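Local coordinates for phage-related protein (Bordetella bronchiseptica RB50, PDB 3BJQ) that is probably a major capsid protein that packs with copies of itself to build a phage head, at residues E[84-92]-E[111-119]; E[11-22]-E[270-278]. One frame throughout, in Å; residues are numbered along the deposited sequence.

In the fold
Contacts 1 and 2 lie on the same side of the chain's centre, their own centres about 12 Å apart, and contact 1 is nested inside the long loop that contact 2 closes. Both reach the mixed sheet containing strands 87-92 and 274-281. They also touch directly: Val-112 CG2 lies 3.9 Å from Val-275 CG1, Leu-116 CD1 lies 3.7 Å from Ala-21 CB, and Asn-113 OD1 is 3.1 Å from His-20 NE2, a probable hydrogen bond. Helix 105-131, which packs on strand 87-92 in contact 1, thus also touches helix 15-22 and strand 274-281. In each contact a side chain, Met-119 or Pro-273, comes about 4 Å from bound tetraethylene glycol, probably left by the crystallisation liquor.

Contact 1: residues E[84-92]-E[111-119]; sequences PSALEAKVP and SVNTVLRIM
Leu-87 and the selenomethionine Met-119 reach toward each other tip to tip, with the Met-119 methyl CE 3.5 Å from Leu-87 CG. The Met-119 chain is extended beyond CG (chi3 -180°), which brings CE up against the leucine branch, where it also lies 3.3 Å from Ser-85 O. Leu-87 CD1 meets Ile-118 CG2 at 3.8 Å; these two side chains cross at about a right angle. On the next inward-facing residue of the strand, Ala-89 CB rests 3.3 Å from Ser-111 O, and Val-115 CG1 packs near the Ala-89 backbone. Strand 87-92 and helix 111-119 run roughly antiparallel, at 148° with axes 6.8 Å apart, a helix laid along a sheet strand. This is consistent with the long spine helix and beta sheet of the P domain in HK97-type capsid proteins. No direct hydrogen bond joins the segments, but one water bridges them, accepting from Lys-90 N and donating to Ser-111 O at 2.6 Å. Ser-111 holds OG between its backbone N and carbonyl carbon (chi1 72°), turned back to bond Gly-108 O, while its CB touches Val-91 CG2 at 3.6 Å. On the other strand face Glu-88 OE2 bonds Tyr-279 OH, while Glu-88 OE1 and Lys-90 form salt bridges to Arg-70 and Asp-72 of the second subunit.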
# COMPACT_ATOMS: atom_id res chain seq x y z
N PRO E 84 -37.59 -20.95 -2.95
CA PRO E 84 -36.70 -20.54 -1.88
C PRO E 84 -36.41 -21.73 -0.99
O PRO E 84 -37.32 -22.31 -0.42
CB PRO E 84 -37.53 -19.49 -1.12
CG PRO E 84 -38.51 -19.02 -2.06
CD PRO E 84 -38.85 -20.19 -2.92
N SER E 85 -35.15 -22.11 -0.89
CA SER E 85 -34.79 -23.35 -0.19
C SER E 85 -33.56 -23.14 0.67
O SER E 85 -32.60 -23.94 0.62
CB SER E 85 -34.55 -24.47 -1.21
OG SER E 85 -35.63 -24.60 -2.14
N ALA E 86 -33.57 -22.07 1.46
CA ALA E 86 -32.46 -21.76 2.35
C ALA E 86 -32.36 -22.81 3.45
O ALA E 86 -33.37 -23.24 4.01
CB ALA E 86 -32.62 -20.35 2.94
N LEU E 87 -31.13 -23.22 3.74
CA LEU E 87 -30.85 -24.18 4.79
C LEU E 87 -30.13 -23.40 5.89
O LEU E 87 -29.96 -22.18 5.77
CB LEU E 87 -29.99 -25.31 4.23
CG LEU E 87 -30.61 -26.20 3.15
CD1 LEU E 87 -29.61 -27.17 2.54
CD2 LEU E 87 -31.79 -26.97 3.72
N GLU E 88 -29.75 -24.08 6.96
CA GLU E 88 -29.07 -23.46 8.08
C GLU E 88 -27.85 -24.29 8.48
O GLU E 88 -27.98 -25.40 9.01
CB GLU E 88 -30.02 -23.31 9.29
CG GLU E 88 -30.89 -22.03 9.25
CD GLU E 88 -31.85 -21.93 10.41
OE1 GLU E 88 -32.07 -22.95 11.09
OE2 GLU E 88 -32.37 -20.82 10.66
N ALA E 89 -26.67 -23.73 8.21
CA ALA E 89 -25.41 -24.29 8.66
C ALA E 89 -25.34 -24.14 10.19
O ALA E 89 -25.83 -23.17 10.73
CB ALA E 89 -24.28 -23.54 8.01
N LYS E 90 -24.67 -25.08 10.85
CA LYS E 90 -24.67 -25.16 12.31
C LYS E 90 -23.27 -25.44 12.82
O LYS E 90 -22.61 -26.34 12.33
CB LYS E 90 -25.62 -26.30 12.72
CG LYS E 90 -25.71 -26.62 14.17
CD LYS E 90 -26.91 -27.56 14.45
CE LYS E 90 -26.80 -28.89 13.69
NZ LYS E 90 -25.51 -29.60 13.99
N VAL E 91 -22.83 -24.63 13.78
CA VAL E 91 -21.59 -24.89 14.48
C VAL E 91 -21.93 -25.21 15.91
O VAL E 91 -22.28 -24.30 16.67
CB VAL E 91 -20.60 -23.70 14.40
CG1 VAL E 91 -19.41 -23.97 15.30
CG2 VAL E 91 -20.12 -23.49 13.00
N PRO E 92 -21.85 -26.50 16.30
CA PRO E 92 -22.19 -26.88 17.65
C PRO E 92 -21.16 -26.40 18.66
O PRO E 92 -19.96 -26.30 18.35
CB PRO E 92 -22.21 -28.43 17.59
CG PRO E 92 -21.45 -28.82 16.46
CD PRO E 92 -21.41 -27.65 15.49
N SER E 111 -19.09 -25.53 8.48
CA SER E 111 -20.54 -25.70 8.66
C SER E 111 -21.30 -25.37 7.37
O SER E 111 -22.30 -26.01 7.05
CB SER E 111 -21.04 -24.81 9.79
OG SER E 111 -21.05 -23.43 9.39
N VAL E 112 -20.81 -24.38 6.64
CA VAL E 112 -21.45 -23.93 5.39
C VAL E 112 -21.29 -24.95 4.27
O VAL E 112 -22.23 -25.19 3.49
CB VAL E 112 -20.93 -22.54 4.96
CG1 VAL E 112 -21.26 -22.25 3.50
CG2 VAL E 112 -21.51 -21.46 5.89
N ASN E 113 -20.09 -25.53 4.18
CA ASN E 113 -19.81 -26.59 3.22
C ASN E 113 -20.83 -27.72 3.28
O ASN E 113 -21.21 -28.26 2.25
CB ASN E 113 -18.41 -27.18 3.49
CG ASN E 113 -17.29 -26.28 2.98
OD1 ASN E 113 -17.51 -25.33 2.22
ND2 ASN E 113 -16.10 -26.55 3.44
N THR E 114 -21.21 -28.10 4.48
CA THR E 114 -22.17 -29.15 4.70
C THR E 114 -23.47 -28.90 3.95
O THR E 114 -23.94 -29.77 3.19
CB THR E 114 -22.44 -29.26 6.21
OG1 THR E 114 -21.21 -29.67 6.83
CG2 THR E 114 -23.57 -30.24 6.54
N VAL E 115 -24.01 -27.70 4.13
CA VAL E 115 -25.27 -27.34 3.45
C VAL E 115 -25.09 -27.12 1.94
O VAL E 115 -25.98 -27.46 1.15
CB VAL E 115 -25.96 -26.15 4.15
CG1 VAL E 115 -26.19 -26.48 5.60
CG2 VAL E 115 -25.15 -24.90 4.02
N LEU E 116 -23.93 -26.61 1.52
CA LEU E 116 -23.67 -26.43 0.11
C LEU E 116 -23.63 -27.79 -0.60
O LEU E 116 -24.05 -27.89 -1.75
CB LEU E 116 -22.38 -25.63 -0.13
CG LEU E 116 -22.43 -24.14 0.25
CD1 LEU E 116 -21.09 -23.46 0.02
CD2 LEU E 116 -23.53 -23.46 -0.57
N ARG E 117 -23.12 -28.82 0.07
CA ARG E 117 -23.07 -30.15 -0.55
C ARG E 117 -24.44 -30.74 -0.78
O ARG E 117 -24.68 -31.41 -1.78
CB ARG E 117 -22.27 -31.16 0.26
CG ARG E 117 -22.10 -32.45 -0.59
CD ARG E 117 -21.60 -33.59 0.16
NE ARG E 117 -21.35 -34.78 -0.67
CZ ARG E 117 -22.18 -35.81 -0.81
NH1 ARG E 117 -23.39 -35.82 -0.29
NH2 ARG E 117 -21.79 -36.84 -1.54
N ILE E 118 -25.32 -30.53 0.18
CA ILE E 118 -26.70 -30.91 0.06
C ILE E 118 -27.35 -30.23 -1.14
O ILE E 118 -28.07 -30.86 -1.91
CB ILE E 118 -27.49 -30.50 1.32
CG1 ILE E 118 -27.10 -31.36 2.52
CG2 ILE E 118 -28.98 -30.63 1.09
CD1 ILE E 118 -28.16 -32.39 2.91
N MSE E 119 -27.12 -28.93 -1.28
CA MSE E 119 -27.66 -28.19 -2.41
C MSE E 119 -27.05 -28.63 -3.73
O MSE E 119 -27.71 -28.59 -4.78
CB MSE E 119 -27.44 -26.68 -2.21
CG MSE E 119 -28.36 -26.08 -1.16
SE MSE E 119 -27.83 -24.29 -0.59
CE MSE E 119 -29.28 -24.00 0.71
O HOH W 1 -23.85 -27.17 8.81

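Contact 2: residues E[11-22]-E[270-278]; sequences RVVDPILSTHAR and EGHPLVEVP
Val-12 O accepts a nearly straight bond from Val-277 N (2.9 Å, 169°), and Asp-14 N donates to Val-275 O at 2.8 Å. These two bonds flank Val-13 and Glu-276, whose CA atoms come to 4.3 Å, the pattern of a single antiparallel bridge with a non-hydrogen-bonded pair at its centre. Beside it, Val-12 CG1 packs against Val-277 CG1 at 3.6 Å. Glu-276, its chain extended beyond CG, crosses the bent Arg-11 at a slant; its OE1 sits over the guanidinium face, so the long salt bridge rests on charge alone, no N-H pointing at the oxygen, and Arg-11 is poorly ordered.

Past the bridge the chain turns into helix 15-22, and Ser-18 takes over the bonding. With OG beside its backbone N (chi1 -67°), it receives Val-275 N at 3.0 Å and 174°, while donating to Asp-14 O, which also accepts from Ser-18 N. Thus one hydroxyl ties strand and helix start together. Asp-14 is the N-cap: its OD1 is met by Leu-17 N from above the carboxylate plane, and more weakly by Ile-16 N. Farther along, the Val-275 side chain lies against Leu-17 CB and Ala-21 CB, and Ala-21 CB approaches Pro-273 CG at 3.7 Å. The peptide before Pro-273 is cis. The extended Arg-22 side chain runs obliquely across Pro-273, with Pro-273 O above one guanidinium face, toward its rim, and makes a weak bond from NH2 to Gly-271 O.

Strand 274-281 pairs on with strand 286-299, through Leu-274 with Ser-292 and Glu-276 with Gly-290. Leu-17 rests on Ala-109 of helix 105-131, which packs on both helix 15-22 and strand 274-281.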
# COMPACT_ATOMS: atom_id res chain seq x y z
N ARG E 11 -31.08 -9.89 4.15
CA ARG E 11 -30.55 -10.43 5.39
C ARG E 11 -29.21 -9.72 5.59
O ARG E 11 -28.74 -9.00 4.69
CB ARG E 11 -30.37 -11.96 5.29
CG ARG E 11 -31.53 -12.73 4.61
CD ARG E 11 -32.92 -12.37 5.17
NE ARG E 11 -32.98 -12.46 6.63
CZ ARG E 11 -33.39 -13.52 7.33
NH1 ARG E 11 -33.80 -14.64 6.72
NH2 ARG E 11 -33.39 -13.47 8.65
N VAL E 12 -28.60 -9.89 6.77
CA VAL E 12 -27.28 -9.31 6.98
C VAL E 12 -26.28 -10.37 6.53
O VAL E 12 -26.11 -11.41 7.17
CB VAL E 12 -27.03 -8.86 8.41
CG1 VAL E 12 -25.62 -8.33 8.54
CG2 VAL E 12 -28.03 -7.79 8.78
N VAL E 13 -25.64 -10.10 5.40
CA VAL E 13 -24.74 -11.04 4.78
C VAL E 13 -23.36 -10.95 5.41
O VAL E 13 -22.91 -9.85 5.81
CB VAL E 13 -24.74 -10.84 3.24
CG1 VAL E 13 -23.60 -11.59 2.57
CG2 VAL E 13 -26.08 -11.31 2.68
N ASP E 14 -22.73 -12.12 5.57
CA ASP E 14 -21.36 -12.26 5.99
C ASP E 14 -20.54 -12.36 4.70
O ASP E 14 -20.58 -13.37 4.01
CB ASP E 14 -21.21 -13.52 6.81
CG ASP E 14 -19.82 -13.72 7.36
OD1 ASP E 14 -18.83 -13.51 6.63
OD2 ASP E 14 -19.74 -14.11 8.54
N PRO E 15 -19.79 -11.31 4.36
CA PRO E 15 -19.13 -11.27 3.06
C PRO E 15 -17.99 -12.25 2.91
O PRO E 15 -17.72 -12.70 1.80
CB PRO E 15 -18.61 -9.83 2.97
CG PRO E 15 -18.49 -9.37 4.33
CD PRO E 15 -19.52 -10.09 5.14
N ILE E 16 -17.31 -12.56 4.01
CA ILE E 16 -16.18 -13.50 3.95
C ILE E 16 -16.69 -14.91 3.72
O ILE E 16 -16.18 -15.63 2.89
CB ILE E 16 -15.34 -13.45 5.25
CG1 ILE E 16 -14.52 -12.15 5.32
CG2 ILE E 16 -14.43 -14.65 5.33
CD1 ILE E 16 -15.31 -10.95 5.75
N LEU E 17 -17.72 -15.31 4.46
CA LEU E 17 -18.27 -16.65 4.26
C LEU E 17 -19.02 -16.77 2.92
O LEU E 17 -19.01 -17.82 2.31
CB LEU E 17 -19.11 -17.09 5.46
CG LEU E 17 -18.36 -17.48 6.74
CD1 LEU E 17 -19.38 -17.79 7.83
CD2 LEU E 17 -17.47 -18.68 6.49
N SER E 18 -19.61 -15.68 2.46
CA SER E 18 -20.24 -15.63 1.15
C SER E 18 -19.21 -15.82 0.03
O SER E 18 -19.42 -16.58 -0.90
CB SER E 18 -20.99 -14.33 0.98
OG SER E 18 -22.09 -14.31 1.87
N THR E 19 -18.08 -15.13 0.15
CA THR E 19 -16.98 -15.32 -0.79
C THR E 19 -16.52 -16.77 -0.74
O THR E 19 -16.31 -17.41 -1.78
CB THR E 19 -15.86 -14.34 -0.50
OG1 THR E 19 -16.36 -13.02 -0.71
CG2 THR E 19 -14.62 -14.60 -1.40
N HIS E 20 -16.37 -17.32 0.45
CA HIS E 20 -16.02 -18.74 0.56
C HIS E 20 -17.03 -19.67 -0.14
O HIS E 20 -16.63 -20.56 -0.87
CB HIS E 20 -15.83 -19.14 2.02
CG HIS E 20 -15.65 -20.61 2.22
ND1 HIS E 20 -14.42 -21.21 2.17
CD2 HIS E 20 -16.55 -21.60 2.44
CE1 HIS E 20 -14.56 -22.52 2.37
NE2 HIS E 20 -15.85 -22.78 2.53
N ALA E 21 -18.34 -19.44 0.07
CA ALA E 21 -19.39 -20.23 -0.57
C ALA E 21 -19.32 -20.16 -2.09
O ALA E 21 -19.63 -21.15 -2.76
CB ALA E 21 -20.81 -19.80 -0.12
N ARG E 22 -18.97 -18.99 -2.64
CA ARG E 22 -18.87 -18.82 -4.10
C ARG E 22 -17.72 -19.58 -4.73
O ARG E 22 -17.76 -19.86 -5.91
CB ARG E 22 -18.72 -17.35 -4.48
CG ARG E 22 -19.89 -16.52 -4.13
CD ARG E 22 -19.74 -15.16 -4.72
NE ARG E 22 -20.90 -14.34 -4.40
CZ ARG E 22 -21.01 -13.57 -3.33
NH1 ARG E 22 -20.02 -13.50 -2.45
NH2 ARG E 22 -22.11 -12.85 -3.14
N GLU E 270 -29.28 -13.58 -8.40
CA GLU E 270 -28.02 -12.83 -8.44
C GLU E 270 -27.43 -12.69 -7.03
O GLU E 270 -28.13 -12.38 -6.08
CB GLU E 270 -28.25 -11.45 -9.05
CG GLU E 270 -26.97 -10.72 -9.44
CD GLU E 270 -27.22 -9.37 -10.12
OE1 GLU E 270 -28.40 -8.88 -10.12
OE2 GLU E 270 -26.24 -8.79 -10.66
N GLY E 271 -26.14 -12.97 -6.90
CA GLY E 271 -25.47 -12.87 -5.61
C GLY E 271 -25.40 -14.17 -4.84
O GLY E 271 -24.56 -14.31 -3.96
N HIS E 272 -26.24 -15.14 -5.18
CA HIS E 272 -26.22 -16.43 -4.50
C HIS E 272 -25.02 -17.25 -4.99
O HIS E 272 -24.65 -17.16 -6.14
CB HIS E 272 -27.54 -17.17 -4.70
CG HIS E 272 -28.68 -16.53 -3.98
ND1 HIS E 272 -29.76 -17.25 -3.51
CD2 HIS E 272 -28.88 -15.26 -3.58
CE1 HIS E 272 -30.60 -16.43 -2.90
NE2 HIS E 272 -30.09 -15.22 -2.93
N PRO E 273 -24.41 -18.06 -4.12
CA PRO E 273 -24.75 -18.31 -2.73
C PRO E 273 -24.40 -17.19 -1.77
O PRO E 273 -23.35 -16.57 -1.92
CB PRO E 273 -23.90 -19.54 -2.39
CG PRO E 273 -22.75 -19.43 -3.27
CD PRO E 273 -23.28 -18.89 -4.55
N LEU E 274 -25.28 -16.98 -0.79
CA LEU E 274 -25.09 -16.00 0.29
C LEU E 274 -25.09 -16.73 1.63
O LEU E 274 -25.83 -17.65 1.81
CB LEU E 274 -26.24 -14.99 0.34
CG LEU E 274 -26.59 -14.07 -0.84
CD1 LEU E 274 -28.00 -13.49 -0.62
CD2 LEU E 274 -25.54 -12.96 -1.06
N VAL E 275 -24.23 -16.29 2.55
CA VAL E 275 -24.22 -16.77 3.93
C VAL E 275 -24.52 -15.57 4.81
O VAL E 275 -23.92 -14.49 4.65
CB VAL E 275 -22.87 -17.34 4.33
CG1 VAL E 275 -22.93 -17.87 5.73
CG2 VAL E 275 -22.45 -18.45 3.34
N GLU E 276 -25.46 -15.76 5.74
CA GLU E 276 -25.88 -14.73 6.69
C GLU E 276 -25.04 -14.76 7.97
O GLU E 276 -24.47 -15.80 8.36
CB GLU E 276 -27.34 -14.95 7.08
CG GLU E 276 -28.30 -14.86 5.89
CD GLU E 276 -29.73 -15.34 6.23
OE1 GLU E 276 -30.19 -15.10 7.38
OE2 GLU E 276 -30.36 -15.96 5.33
N VAL E 277 -24.96 -13.60 8.63
CA VAL E 277 -24.28 -13.51 9.92
C VAL E 277 -24.93 -14.52 10.86
O VAL E 277 -26.15 -14.75 10.78
CB VAL E 277 -24.37 -12.08 10.51
CG1 VAL E 277 -23.60 -11.10 9.66
CG2 VAL E 277 -25.83 -11.64 10.66
N PRO E 278 -24.13 -15.20 11.70
CA PRO E 278 -24.73 -16.22 12.56
C PRO E 278 -25.55 -15.67 13.70
O PRO E 278 -25.35 -14.54 14.11
CB PRO E 278 -23.53 -16.95 13.14
CG PRO E 278 -22.41 -15.97 13.08
CD PRO E 278 -22.67 -15.12 11.87